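Local coordinates for conserved hypothetical cytochrome protein (Kuenenia stuttgartiensis, PDB 6H5L) that binds two covalently attached c-type hemes and probably transfers electrons within a multiheme reductase complex of an anammox bacterium, at residues B[48-53]-B[173-178]; B[67-72]-B[91-96]; B[181-186]-B[213-218]. All coordinates share one frame; numbering follows the deposited sequence.

Contact 1: residues B[48-53]-B[173-178]; sequences AYKFRT and KFKGGN. With HEC (heme c), chain L.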
loop_
_atom_site.group_PDB
_atom_site.type_symbol
_atom_site.label_atom_id
_atom_site.label_comp_id
_atom_site.label_asym_id
_atom_site.label_seq_id
_atom_site.Cartn_x
_atom_site.Cartn_y
_atom_site.Cartn_z
ATOM N N ALA B 48 55.110 9.671 -6.201
ATOM C CA ALA B 48 53.798 10.226 -6.518
ATOM C C ALA B 48 52.823 9.818 -5.421
ATOM O O ALA B 48 52.457 8.643 -5.311
ATOM C CB ALA B 48 53.318 9.749 -7.886
ATOM N N TYR B 49 52.404 10.790 -4.614
ATOM C CA TYR B 49 51.475 10.569 -3.517
ATOM C C TYR B 49 50.161 11.275 -3.823
ATOM O O TYR B 49 50.157 12.451 -4.202
ATOM C CB TYR B 49 52.060 11.068 -2.194
ATOM C CG TYR B 49 53.172 10.197 -1.644
ATOM C CD1 TYR B 49 54.391 10.093 -2.302
ATOM C CD2 TYR B 49 53.005 9.487 -0.461
ATOM C CE1 TYR B 49 55.408 9.301 -1.802
ATOM C CE2 TYR B 49 54.018 8.693 0.047
ATOM C CZ TYR B 49 55.217 8.605 -0.627
ATOM O OH TYR B 49 56.229 7.818 -0.129
ATOM N N LYS B 50 49.051 10.550 -3.664
ATOM C CA LYS B 50 47.746 11.109 -4.007
ATOM C C LYS B 50 47.353 12.244 -3.070
ATOM O O LYS B 50 46.723 13.218 -3.500
ATOM C CB LYS B 50 46.673 10.018 -3.983
ATOM C CG LYS B 50 46.756 8.994 -5.092
ATOM C CD LYS B 50 45.535 8.085 -5.052
ATOM C CE LYS B 50 45.616 6.955 -6.063
ATOM N NZ LYS B 50 44.428 6.062 -5.967
ATOM N N PHE B 51 47.702 12.133 -1.790
ATOM C CA PHE B 51 47.112 12.954 -0.735
ATOM C C PHE B 51 48.204 13.785 -0.069
ATOM O O PHE B 51 49.012 13.264 0.708
ATOM C CB PHE B 51 46.378 12.063 0.255
ATOM C CG PHE B 51 45.551 11.001 -0.408
ATOM C CD1 PHE B 51 44.483 11.350 -1.217
ATOM C CD2 PHE B 51 45.856 9.659 -0.249
ATOM C CE1 PHE B 51 43.721 10.380 -1.841
ATOM C CE2 PHE B 51 45.098 8.685 -0.870
ATOM C CZ PHE B 51 44.032 9.047 -1.667
ATOM N N ARG B 52 48.224 15.076 -0.389
ATOM C CA ARG B 52 49.239 16.004 0.078
ATOM C C ARG B 52 48.577 17.293 0.543
ATOM O O ARG B 52 47.377 17.517 0.356
ATOM C CB ARG B 52 50.258 16.321 -1.026
ATOM C CG ARG B 52 51.092 15.140 -1.494
ATOM C CD ARG B 52 51.576 15.342 -2.925
ATOM N NE ARG B 52 50.526 15.012 -3.883
ATOM C CZ ARG B 52 49.731 15.902 -4.466
ATOM N NH1 ARG B 52 49.871 17.195 -4.210
ATOM N NH2 ARG B 52 48.797 15.497 -5.314
ATOM N N THR B 53 49.390 18.144 1.164
ATOM C CA THR B 53 49.066 19.549 1.357
ATOM C C THR B 53 49.879 20.438 0.425
ATOM O O THR B 53 49.834 21.667 0.552
ATOM C CB THR B 53 49.294 19.953 2.815
ATOM O OG1 THR B 53 50.626 19.600 3.205
ATOM C CG2 THR B 53 48.305 19.240 3.721
ATOM N N LYS B 173 32.812 8.167 1.756
ATOM C CA LYS B 173 34.113 7.657 2.193
ATOM C C LYS B 173 35.160 8.054 1.156
ATOM O O LYS B 173 35.556 7.272 0.288
ATOM C CB LYS B 173 34.059 6.148 2.404
ATOM C CG LYS B 173 33.078 5.709 3.479
ATOM C CD LYS B 173 33.488 4.387 4.119
ATOM C CE LYS B 173 34.730 4.550 4.984
ATOM N NZ LYS B 173 34.948 3.368 5.866
ATOM N N PHE B 174 35.607 9.303 1.253
ATOM C CA PHE B 174 36.668 9.794 0.391
ATOM C C PHE B 174 38.012 9.246 0.855
ATOM O O PHE B 174 38.245 9.038 2.049
ATOM C CB PHE B 174 36.693 11.322 0.387
ATOM C CG PHE B 174 35.385 11.948 -0.007
ATOM C CD1 PHE B 174 35.069 12.149 -1.341
ATOM C CD2 PHE B 174 34.468 12.331 0.956
ATOM C CE1 PHE B 174 33.865 12.725 -1.705
ATOM C CE2 PHE B 174 33.262 12.907 0.600
ATOM C CZ PHE B 174 32.959 13.104 -0.732
ATOM N N LYS B 175 38.902 9.007 -0.112
ATOM C CA LYS B 175 40.173 8.361 0.197
ATOM C C LYS B 175 41.076 9.266 1.026
ATOM O O LYS B 175 41.800 8.788 1.908
ATOM C CB LYS B 175 40.870 7.936 -1.095
ATOM C CG LYS B 175 40.169 6.808 -1.832
ATOM C CD LYS B 175 41.091 6.148 -2.841
ATOM C CE LYS B 175 40.407 4.975 -3.522
ATOM N NZ LYS B 175 41.356 4.212 -4.378
ATOM N N GLY B 176 41.049 10.570 0.765
ATOM C CA GLY B 176 41.849 11.514 1.512
ATOM C C GLY B 176 41.218 12.050 2.777
ATOM O O GLY B 176 41.867 12.806 3.508
ATOM N N GLY B 177 39.977 11.677 3.065
ATOM C CA GLY B 177 39.258 12.182 4.222
ATOM C C GLY B 177 37.938 12.791 3.788
ATOM O O GLY B 177 37.817 13.363 2.703
ATOM N N ASN B 178 36.930 12.662 4.651
ATOM C CA ASN B 178 35.579 13.110 4.340
ATOM C C ASN B 178 35.269 14.497 4.888
ATOM O O ASN B 178 34.099 14.887 4.931
ATOM C CB ASN B 178 34.551 12.100 4.859
ATOM C CG ASN B 178 34.673 11.846 6.352
ATOM O OD1 ASN B 178 35.378 12.560 7.066
ATOM N ND2 ASN B 178 33.977 10.822 6.832
HETATM FE FE HEC L . 49.638 1.188 2.475
HETATM C CHA HEC L . 48.531 3.404 0.107
HETATM C CHB HEC L . 51.690 3.644 3.771
HETATM C CHC HEC L . 50.828 -1.022 4.836
HETATM C CHD HEC L . 47.698 -1.320 1.137
HETATM N NA HEC L . 50.037 3.156 2.028
HETATM C C1A HEC L . 49.468 3.874 1.001
HETATM C C2A HEC L . 50.004 5.221 1.008
HETATM C C3A HEC L . 50.891 5.289 2.028
HETATM C C4A HEC L . 50.917 3.992 2.682
HETATM C CMA HEC L . 51.766 6.470 2.508
HETATM C CAA HEC L . 49.537 6.251 -0.064
HETATM C CBA HEC L . 49.830 7.735 0.150
HETATM C CGA HEC L . 49.334 8.509 -1.046
HETATM O O1A HEC L . 49.163 7.896 -2.133
HETATM O O2A HEC L . 49.112 9.740 -0.914
HETATM N NB HEC L . 51.014 1.287 4.003
HETATM C C1B HEC L . 51.726 2.409 4.386
HETATM C C2B HEC L . 52.511 2.058 5.555
HETATM C C3B HEC L . 52.278 0.772 5.843
HETATM C C4B HEC L . 51.328 0.263 4.876
HETATM C CMB HEC L . 53.466 3.011 6.306
HETATM C CAB HEC L . 52.883 -0.056 7.001
HETATM C CBB HEC L . 52.334 0.424 8.364
HETATM N NC HEC L . 49.328 -0.797 2.904
HETATM C C1C HEC L . 49.914 -1.514 3.930
HETATM C C2C HEC L . 49.297 -2.823 3.972
HETATM C C3C HEC L . 48.542 -2.946 2.872
HETATM C C4C HEC L . 48.474 -1.647 2.229
HETATM C CMC HEC L . 49.801 -3.986 4.858
HETATM C CAC HEC L . 47.744 -4.196 2.433
HETATM C CBC HEC L . 46.613 -4.488 3.442
HETATM N ND HEC L . 48.321 1.060 0.872
HETATM C C1D HEC L . 47.624 -0.092 0.511
HETATM C C2D HEC L . 46.799 0.210 -0.638
HETATM C C3D HEC L . 47.065 1.688 -0.955
HETATM C C4D HEC L . 48.019 2.129 0.033
HETATM C CMD HEC L . 45.855 -0.755 -1.385
HETATM C CAD HEC L . 46.454 2.542 -2.085
HETATM C CBD HEC L . 45.065 3.011 -1.671
HETATM C CGD HEC L . 44.444 3.800 -2.792
HETATM O O1D HEC L . 45.073 4.784 -3.261
HETATM O O2D HEC L . 43.311 3.450 -3.211
#
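F51 and G176 bring two irregular loops together, their CA atoms 5.9 Å apart, where the two cytochrome c domains of this diheme protein meet over their heme propionates. The F51 ring is sandwiched between the K175-G176 backbone and K50 CB, with G176 CA in a CH-pi contact 4.2 Å from the ring centroid and K50 CB over the centre of the opposite face. The rim atom F51 CZ meets K175 CB at 3.4 Å. With an alanine here, the G176 backbone and K175 CB would probably lose their aromatic partner, leaving a gap at the domain junction. Both lysines run extended beyond CG (K50 chi2 -173°, K175 chi2 -163°), taking their ammonium groups to different oxygens of one propionate: O1D for K50 and O2D for K175, the latter modelled too close for its geometry to be trusted. The two NZ atoms thus come together around a shared anion, which probably offsets their like charges. K50 NZ also bonds the second heme, as do K175 N and G176 N. The first heme's other propionate is held by the main chain: K50 N donates to O1A at 3.1 Å, and F51 N to O2A at 2.9 Å.

Contact 2: residues B[67-72]-B[91-96]; sequences RTISYG and SVVPVL. With HEC (heme c), chain L.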
loop_
_atom_site.group_PDB
_atom_site.type_symbol
_atom_site.label_atom_id
_atom_site.label_comp_id
_atom_site.label_asym_id
_atom_site.label_seq_id
_atom_site.Cartn_x
_atom_site.Cartn_y
_atom_site.Cartn_z
ATOM N N ARG B 67 50.255 11.467 8.101
ATOM C CA ARG B 67 48.805 11.574 8.206
ATOM C C ARG B 67 48.120 10.420 7.490
ATOM O O ARG B 67 47.185 9.814 8.025
ATOM C CB ARG B 67 48.340 12.913 7.638
ATOM C CG ARG B 67 46.870 13.215 7.884
ATOM C CD ARG B 67 46.497 14.597 7.372
ATOM N NE ARG B 67 45.718 15.344 8.353
ATOM C CZ ARG B 67 45.168 16.532 8.125
ATOM N NH1 ARG B 67 45.306 17.113 6.940
ATOM N NH2 ARG B 67 44.477 17.137 9.081
ATOM N N THR B 68 48.569 10.104 6.273
ATOM C CA THR B 68 47.965 9.009 5.519
ATOM C C THR B 68 48.164 7.673 6.227
ATOM O O THR B 68 47.265 6.824 6.231
ATOM C CB THR B 68 48.550 8.959 4.107
ATOM O OG1 THR B 68 48.510 10.269 3.527
ATOM C CG2 THR B 68 47.754 8.006 3.231
ATOM N N ILE B 69 49.339 7.470 6.828
ATOM C CA ILE B 69 49.603 6.239 7.572
ATOM C C ILE B 69 48.659 6.123 8.763
ATOM O O ILE B 69 48.101 5.052 9.031
ATOM C CB ILE B 69 51.078 6.191 8.015
ATOM C CG1 ILE B 69 52.010 6.232 6.802
ATOM C CG2 ILE B 69 51.343 4.953 8.857
ATOM C CD1 ILE B 69 53.462 6.501 7.155
ATOM N N SER B 70 48.460 7.224 9.490
ATOM C CA SER B 70 47.617 7.187 10.681
ATOM C C SER B 70 46.147 7.027 10.320
ATOM O O SER B 70 45.427 6.245 10.952
ATOM C CB SER B 70 47.830 8.454 11.508
ATOM O OG SER B 70 49.174 8.555 11.944
ATOM N N TYR B 71 45.681 7.759 9.308
ATOM C CA TYR B 71 44.260 7.748 8.978
ATOM C C TYR B 71 43.883 6.572 8.087
ATOM O O TYR B 71 42.752 6.081 8.164
ATOM C CB TYR B 71 43.879 9.066 8.305
ATOM C CG TYR B 71 42.401 9.249 8.052
ATOM C CD1 TYR B 71 41.580 9.819 9.014
ATOM C CD2 TYR B 71 41.832 8.873 6.842
ATOM C CE1 TYR B 71 40.233 10.001 8.785
ATOM C CE2 TYR B 71 40.483 9.051 6.602
ATOM C CZ TYR B 71 39.689 9.616 7.579
ATOM O OH TYR B 71 38.344 9.800 7.358
ATOM N N GLY B 72 44.804 6.109 7.246
ATOM C CA GLY B 72 44.491 5.080 6.278
ATOM C C GLY B 72 43.841 5.665 5.040
ATOM O O GLY B 72 43.629 6.873 4.911
ATOM N N SER B 91 58.777 6.530 12.241
ATOM C CA SER B 91 60.058 5.964 11.835
ATOM C C SER B 91 60.022 5.348 10.442
ATOM O O SER B 91 61.085 5.138 9.848
ATOM C CB SER B 91 60.514 4.908 12.846
ATOM O OG SER B 91 59.663 3.776 12.824
ATOM N N VAL B 92 58.832 5.052 9.907
ATOM C CA VAL B 92 58.726 4.490 8.562
ATOM C C VAL B 92 58.584 5.555 7.487
ATOM O O VAL B 92 58.684 5.228 6.292
ATOM C CB VAL B 92 57.542 3.508 8.442
ATOM C CG1 VAL B 92 57.707 2.351 9.406
ATOM C CG2 VAL B 92 56.220 4.231 8.679
ATOM N N VAL B 93 58.341 6.812 7.865
ATOM C CA VAL B 93 58.288 7.889 6.877
ATOM C C VAL B 93 59.573 7.978 6.054
ATOM O O VAL B 93 59.483 7.998 4.819
ATOM C CB VAL B 93 57.925 9.220 7.556
ATOM C CG1 VAL B 93 57.956 10.359 6.547
ATOM C CG2 VAL B 93 56.557 9.119 8.215
ATOM N N PRO B 94 60.772 8.027 6.654
ATOM C CA PRO B 94 61.980 8.072 5.811
ATOM C C PRO B 94 62.183 6.809 4.995
ATOM O O PRO B 94 62.760 6.878 3.903
ATOM C CB PRO B 94 63.117 8.270 6.825
ATOM C CG PRO B 94 62.453 8.711 8.081
ATOM C CD PRO B 94 61.119 8.057 8.083
ATOM N N VAL B 95 61.736 5.656 5.498
ATOM C CA VAL B 95 61.835 4.416 4.729
ATOM C C VAL B 95 61.058 4.544 3.426
ATOM O O VAL B 95 61.543 4.171 2.351
ATOM C CB VAL B 95 61.342 3.223 5.566
ATOM C CG1 VAL B 95 61.525 1.923 4.796
ATOM C CG2 VAL B 95 62.069 3.168 6.902
ATOM N N LEU B 96 59.834 5.075 3.507
ATOM C CA LEU B 96 59.051 5.331 2.303
ATOM C C LEU B 96 59.722 6.374 1.416
ATOM O O LEU B 96 59.655 6.287 0.184
ATOM C CB LEU B 96 57.639 5.779 2.682
ATOM C CG LEU B 96 56.562 4.705 2.857
ATOM C CD1 LEU B 96 56.923 3.714 3.953
ATOM C CD2 LEU B 96 55.208 5.342 3.138
HETATM FE FE HEC L . 49.638 1.188 2.475
HETATM C CHA HEC L . 48.531 3.404 0.107
HETATM C CHB HEC L . 51.690 3.644 3.771
HETATM C CHC HEC L . 50.828 -1.022 4.836
HETATM C CHD HEC L . 47.698 -1.320 1.137
HETATM N NA HEC L . 50.037 3.156 2.028
HETATM C C1A HEC L . 49.468 3.874 1.001
HETATM C C2A HEC L . 50.004 5.221 1.008
HETATM C C3A HEC L . 50.891 5.289 2.028
HETATM C C4A HEC L . 50.917 3.992 2.682
HETATM C CMA HEC L . 51.766 6.470 2.508
HETATM C CAA HEC L . 49.537 6.251 -0.064
HETATM C CBA HEC L . 49.830 7.735 0.150
HETATM C CGA HEC L . 49.334 8.509 -1.046
HETATM O O1A HEC L . 49.163 7.896 -2.133
HETATM O O2A HEC L . 49.112 9.740 -0.914
HETATM N NB HEC L . 51.014 1.287 4.003
HETATM C C1B HEC L . 51.726 2.409 4.386
HETATM C C2B HEC L . 52.511 2.058 5.555
HETATM C C3B HEC L . 52.278 0.772 5.843
HETATM C C4B HEC L . 51.328 0.263 4.876
HETATM C CMB HEC L . 53.466 3.011 6.306
HETATM C CAB HEC L . 52.883 -0.056 7.001
HETATM C CBB HEC L . 52.334 0.424 8.364
HETATM N NC HEC L . 49.328 -0.797 2.904
HETATM C C1C HEC L . 49.914 -1.514 3.930
HETATM C C2C HEC L . 49.297 -2.823 3.972
HETATM C C3C HEC L . 48.542 -2.946 2.872
HETATM C C4C HEC L . 48.474 -1.647 2.229
HETATM C CMC HEC L . 49.801 -3.986 4.858
HETATM C CAC HEC L . 47.744 -4.196 2.433
HETATM C CBC HEC L . 46.613 -4.488 3.442
HETATM N ND HEC L . 48.321 1.060 0.872
HETATM C C1D HEC L . 47.624 -0.092 0.511
HETATM C C2D HEC L . 46.799 0.210 -0.638
HETATM C C3D HEC L . 47.065 1.688 -0.955
HETATM C C4D HEC L . 48.019 2.129 0.033
HETATM C CMD HEC L . 45.855 -0.755 -1.385
HETATM C CAD HEC L . 46.454 2.542 -2.085
HETATM C CBD HEC L . 45.065 3.011 -1.671
HETATM C CGD HEC L . 44.444 3.800 -2.792
HETATM O O1D HEC L . 45.073 4.784 -3.261
HETATM O O2D HEC L . 43.311 3.450 -3.211
#
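I69 reaches V92 with CG1 anti to its carbonyl carbon (chi1 -60°) and an extended outer bond (chi2 167°), so that CD1 is carried off helix 62-71 toward segment 91-96. V92 places CG1 anti to its carbonyl carbon (chi1 -60°), which leaves CG2 between the backbone N and that carbon, facing I69, and the two side chains meet at a slant with I69 CD1 3.9 Å from V92 CG2. V93 CG2 adds a lighter touch to the same methyl, at 4.2 Å. The backbones stay well apart, the nearest CA atoms being those of I69 and V93 at 8.9 Å, and the side chains fill the interval.

The heme is the third partner. Its methyl CMB lies 3.6 Å from I69 CD1 and 3.8 Å from V92 CG2, making a compact triangle of three methyl groups. I69 also lays CG1 and CG2 against CMB, and therefore packs on the porphyrin rim with both of its branches. L96 approaches from the other side of the porphyrin plane: its CD2 sits 3.7 Å from the heme methyl CMA, while V92 CG2 lies almost level with the plane. Farther along the rim, T68 CG2 rests against the propionate carbon CBA, and T68 OG1 is bonded back to D64 O of its own helix. Helix 9-18 joins this packing through V14, which touches V92, and Y15, which touches L96. Residues of both helices thus wall the apolar edge of a heme that is fixed by C19 and C22 and ligated by H23 and M78, the heme crevice of the class I cytochrome c fold.

Contact 3: residues B[181-186]-B[213-218]; sequences TDVYLR and HYVMSL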
loop_
_atom_site.group_PDB
_atom_site.type_symbol
_atom_site.label_atom_id
_atom_site.label_comp_id
_atom_site.label_asym_id
_atom_site.label_seq_id
_atom_site.Cartn_x
_atom_site.Cartn_y
_atom_site.Cartn_z
ATOM N N THR B 181 37.310 20.408 4.561
ATOM C CA THR B 181 38.681 20.852 4.323
ATOM C C THR B 181 39.455 19.824 3.508
ATOM O O THR B 181 40.260 20.187 2.642
ATOM C CB THR B 181 39.385 21.124 5.655
ATOM O OG1 THR B 181 38.671 22.134 6.381
ATOM C CG2 THR B 181 40.820 21.586 5.424
ATOM N N ASP B 182 39.218 18.535 3.767
ATOM C CA ASP B 182 39.912 17.482 3.031
ATOM C C ASP B 182 39.545 17.514 1.553
ATOM O O ASP B 182 40.421 17.440 0.682
ATOM C CB ASP B 182 39.583 16.118 3.639
ATOM C CG ASP B 182 40.114 15.965 5.050
ATOM O OD1 ASP B 182 40.940 16.803 5.469
ATOM O OD2 ASP B 182 39.699 15.011 5.741
ATOM N N VAL B 183 38.251 17.629 1.250
ATOM C CA VAL B 183 37.815 17.657 -0.143
ATOM C C VAL B 183 38.301 18.928 -0.829
ATOM O O VAL B 183 38.703 18.903 -1.998
ATOM C CB VAL B 183 36.285 17.508 -0.225
ATOM C CG1 VAL B 183 35.807 17.673 -1.659
ATOM C CG2 VAL B 183 35.860 16.156 0.324
ATOM N N TYR B 184 38.275 20.057 -0.116
ATOM C CA TYR B 184 38.822 21.290 -0.671
ATOM C C TYR B 184 40.312 21.150 -0.958
ATOM O O TYR B 184 40.816 21.696 -1.947
ATOM C CB TYR B 184 38.566 22.457 0.285
ATOM C CG TYR B 184 39.312 23.726 -0.074
ATOM C CD1 TYR B 184 38.794 24.621 -1.002
ATOM C CD2 TYR B 184 40.531 24.030 0.520
ATOM C CE1 TYR B 184 39.472 25.781 -1.331
ATOM C CE2 TYR B 184 41.216 25.186 0.196
ATOM C CZ TYR B 184 40.681 26.058 -0.729
ATOM O OH TYR B 184 41.356 27.211 -1.056
ATOM N N LEU B 185 41.034 20.429 -0.095
ATOM C CA LEU B 185 42.461 20.216 -0.318
ATOM C C LEU B 185 42.711 19.444 -1.607
ATOM O O LEU B 185 43.630 19.775 -2.367
ATOM C CB LEU B 185 43.075 19.479 0.873
ATOM C CG LEU B 185 43.618 20.342 2.014
ATOM C CD1 LEU B 185 44.008 19.473 3.197
ATOM C CD2 LEU B 185 44.807 21.164 1.537
ATOM N N ARG B 186 41.904 18.411 -1.869
ATOM C CA ARG B 186 42.084 17.612 -3.078
ATOM C C ARG B 186 41.939 18.465 -4.331
ATOM O O ARG B 186 42.723 18.329 -5.278
ATOM C CB ARG B 186 41.081 16.458 -3.100
ATOM C CG ARG B 186 41.113 15.556 -1.874
ATOM C CD ARG B 186 42.379 14.714 -1.801
ATOM N NE ARG B 186 43.481 15.413 -1.148
ATOM C CZ ARG B 186 43.646 15.476 0.169
ATOM N NH1 ARG B 186 42.775 14.885 0.977
ATOM N NH2 ARG B 186 44.679 16.132 0.678
ATOM N N HIS B 213 31.163 22.280 -1.679
ATOM C CA HIS B 213 29.822 22.212 -1.105
ATOM C C HIS B 213 28.892 21.360 -1.960
ATOM O O HIS B 213 28.064 20.612 -1.430
ATOM C CB HIS B 213 29.253 23.620 -0.930
ATOM C CG HIS B 213 29.982 24.441 0.089
ATOM N ND1 HIS B 213 29.844 25.810 0.179
ATOM C CD2 HIS B 213 30.853 24.086 1.063
ATOM C CE1 HIS B 213 30.600 26.263 1.163
ATOM N NE2 HIS B 213 31.223 25.238 1.716
ATOM N N TYR B 214 29.010 21.460 -3.286
ATOM C CA TYR B 214 28.161 20.648 -4.152
ATOM C C TYR B 214 28.571 19.182 -4.117
ATOM O O TYR B 214 27.717 18.291 -4.197
ATOM C CB TYR B 214 28.194 21.170 -5.587
ATOM C CG TYR B 214 27.420 20.287 -6.538
ATOM C CD1 TYR B 214 26.031 20.274 -6.528
ATOM C CD2 TYR B 214 28.077 19.455 -7.436
ATOM C CE1 TYR B 214 25.317 19.462 -7.390
ATOM C CE2 TYR B 214 27.372 18.641 -8.302
ATOM C CZ TYR B 214 25.993 18.649 -8.275
ATOM O OH TYR B 214 25.292 17.839 -9.138
ATOM N N VAL B 215 29.874 18.909 -4.018
ATOM C CA VAL B 215 30.333 17.526 -3.928
ATOM C C VAL B 215 29.813 16.875 -2.652
ATOM O O VAL B 215 29.355 15.725 -2.667
ATOM C CB VAL B 215 31.870 17.462 -4.014
ATOM C CG1 VAL B 215 32.362 16.058 -3.696
ATOM C CG2 VAL B 215 32.342 17.888 -5.393
ATOM N N MET B 216 29.869 17.598 -1.531
ATOM C CA MET B 216 29.287 17.089 -0.294
ATOM C C MET B 216 27.779 16.911 -0.419
ATOM O O MET B 216 27.202 16.034 0.233
ATOM C CB MET B 216 29.616 18.027 0.867
ATOM C CG MET B 216 31.103 18.278 1.069
ATOM S SD MET B 216 32.025 16.790 1.503
ATOM C CE MET B 216 32.403 17.122 3.221
ATOM N N SER B 217 27.129 17.733 -1.247
ATOM C CA SER B 217 25.691 17.600 -1.457
ATOM C C SER B 217 25.335 16.266 -2.100
ATOM O O SER B 217 24.237 15.743 -1.876
ATOM C CB SER B 217 25.180 18.757 -2.317
ATOM O OG SER B 217 24.009 18.388 -3.027
ATOM N N LEU B 218 26.241 15.703 -2.900
ATOM C CA LEU B 218 25.983 14.435 -3.571
ATOM C C LEU B 218 26.068 13.238 -2.633
ATOM O O LEU B 218 25.616 12.149 -3.003
ATOM C CB LEU B 218 26.959 14.254 -4.737
ATOM C CG LEU B 218 26.853 15.309 -5.841
ATOM C CD1 LEU B 218 27.888 15.064 -6.929
ATOM C CD2 LEU B 218 25.449 15.331 -6.426
#
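V183 and M216 lie alongside each other, pointing opposite ways, the valine coming off helix 180-189 and the methionine off helix 205-217. Contact is made by one branch of V183, whose CG2 lies 4.1 Å from M216 SD. The methionine gets there by bending: CG stands beside its backbone N (chi1 -56°), and a second turn in the same sense at chi2 (-63°) folds the thioether back across the space between the helices. V183 sets its other methyl against a different partner. CG1, anti to the backbone N at chi1 174°, faces V215 CG1 at 4.3 Å, so the valine is shared by two successive residues of the opposing helix, one methyl for each. The closest CA atoms, those of V183 and V215, are 8.4 Å apart.

Other residues pack around the three side chains. F174 and T212 touch V183, F187 packs on V215, and P180 lies against M216. Alongside, Y184 stacks its ring on W209 and bonds R208 through its hydroxyl, a second link between the two helices. V215 also touches the second heme, which places the packing at the edge of that heme's pocket. Across these two segments the contact is purely apolar, a branched aliphatic group against a methyl and a thioether sulfur; it implies association by shape and dispersion, while the polar link between the helices comes from Y184 and R208.

How the contacts relate
Contact 1 lies at the centre of the chain, while contacts 2 and 3 sit on opposite sides of it, one in each cytochrome domain, their centres about 24 Å apart. All three are mainly buried. Chemistry follows place: between the domains, loops bring charge and backbone N-H groups to propionates, whereas within each domain helices pack through aliphatic or thioether side chains. Contact 1 reaches both hemes, sharing the first with contact 2, which meets it at its methyl edge, and the second with contact 3. Contact 1 also touches both neighbours, through Y49 OH against L96 CB of contact 2 and a weak hydrogen bond from R186 NH2 of contact 3 to R52 O.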